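Local coordinates for structural protein (unclassified Rudivirus, PDB 6WQ0) that self-assembles into the helical, filamentous nucleocapsid of a rod-shaped archaeal virus, wrapping around the DNA and holding it in the A-form, at the interface of chains A and B. Sequence-based numbering; all coordinates share one arbitrary frame. Chains: chain A/B, Structural protein.

The interface of chains A and B. Residues chain A 58, 124-125; chain B 58, 124-125.
The side-chain amide nitrogen NE2 of A:Gln58 donates to the carboxamide oxygen OE1 of B:Gln58 over 2.9 Å, and the reverse bond, from B:Gln58 NE2 to A:Gln58 OE1 at 3.2 Å, closes a reciprocal pair. The two glutamines meet tip to tip across the two-fold axis, each amide acting as donor and acceptor at once. Their planes are turned 34° apart, and the two bonds differ in geometry, the one donated by A:Gln58 being the straighter. B:Gln58 NE2 lies in the carbonyl plane of A:Gln58, on a lone pair of OE1, though that oxygen is tilted from the amide plane of B:Gln58; A:Gln58 NE2 is tilted from the carbonyl plane of B:Gln58. Both side chains reach the axis in the same way, with CG anti to the carbonyl carbon (chi1 -67° in chain A) and the chain extended beyond it. Paired bonding restrains the rotation of both amides.

Beside this pair, the C-terminal ends of the two 115-126 helices face each other. A:Ile124 has CG1 anti to the backbone N (chi1 -165°), and its terminal methyl CD1 lies 3.7 Å from the backbone oxygen of B:Ile125. Its symmetry mate, B:Ile124 CD1, sits 3.6 Å from the backbone oxygen of A:Ile124 and slightly farther from that of A:Ile125. The Ile125 residues contribute their backbone oxygens; that of A:Ile125 also lies near B:Gln58 NE2, at 3.7 Å. Polar pairing and methyl-to-backbone packing together join two capsid subunits symmetrically, probably helping to hold them together in the helical nucleocapsid around the DNA.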
loop_
_atom_site.group_PDB
_atom_site.type_symbol
_atom_site.label_atom_id
_atom_site.label_comp_id
_atom_site.label_asym_id
_atom_site.label_seq_id
_atom_site.Cartn_x
_atom_site.Cartn_y
_atom_site.Cartn_z
ATOM N N GLN A 58 25.828 68.695 0.418
ATOM C CA GLN A 58 25.847 70.121 0.103
ATOM C C GLN A 58 26.244 70.959 1.313
ATOM O O GLN A 58 27.045 71.894 1.190
ATOM C CB GLN A 58 24.489 70.562 -0.426
ATOM C CG GLN A 58 24.146 69.974 -1.770
ATOM C CD GLN A 58 22.851 70.511 -2.310
ATOM O OE1 GLN A 58 21.880 70.676 -1.574
ATOM N NE2 GLN A 58 22.827 70.804 -3.601
ATOM N N ILE A 124 21.864 77.198 0.643
ATOM C CA ILE A 124 22.187 76.037 -0.178
ATOM C C ILE A 124 21.035 75.039 -0.195
ATOM O O ILE A 124 20.880 74.284 -1.161
ATOM C CB ILE A 124 23.501 75.380 0.288
ATOM C CG1 ILE A 124 24.022 74.412 -0.771
ATOM C CG2 ILE A 124 23.315 74.633 1.589
ATOM C CD1 ILE A 124 24.432 75.059 -2.042
ATOM N N ILE A 125 20.201 75.015 0.845
ATOM C CA ILE A 125 19.119 74.033 0.883
ATOM C C ILE A 125 17.873 74.534 0.164
ATOM O O ILE A 125 17.339 73.853 -0.717
ATOM C CB ILE A 125 18.783 73.634 2.330
ATOM C CG1 ILE A 125 19.948 72.869 2.948
ATOM C CG2 ILE A 125 17.538 72.774 2.370
ATOM C CD1 ILE A 125 19.688 72.412 4.343
ATOM N N GLN B 58 15.994 70.232 -7.192
ATOM C CA GLN B 58 16.258 71.569 -6.663
ATOM C C GLN B 58 16.066 72.647 -7.722
ATOM O O GLN B 58 15.473 73.698 -7.446
ATOM C CB GLN B 58 17.667 71.628 -6.093
ATOM C CG GLN B 58 17.826 70.842 -4.822
ATOM C CD GLN B 58 19.118 71.151 -4.126
ATOM O OE1 GLN B 58 20.173 71.212 -4.753
ATOM N NE2 GLN B 58 19.048 71.360 -2.821
ATOM N N ILE B 124 21.505 77.764 -6.220
ATOM C CA ILE B 124 20.959 76.591 -5.544
ATOM C C ILE B 124 21.900 75.398 -5.690
ATOM O O ILE B 124 21.889 74.488 -4.855
ATOM C CB ILE B 124 19.537 76.271 -6.054
ATOM C CG1 ILE B 124 18.815 75.309 -5.110
ATOM C CG2 ILE B 124 19.568 75.644 -7.423
ATOM C CD1 ILE B 124 18.780 75.750 -3.693
ATOM N N ILE B 125 22.741 75.382 -6.725
ATOM C CA ILE B 125 23.649 74.252 -6.915
ATOM C C ILE B 125 24.938 74.412 -6.113
ATOM O O ILE B 125 25.293 73.536 -5.318
ATOM C CB ILE B 125 23.977 74.044 -8.403
ATOM C CG1 ILE B 125 22.740 73.587 -9.160
ATOM C CG2 ILE B 125 25.072 73.007 -8.567
ATOM C CD1 ILE B 125 23.015 73.270 -10.594
#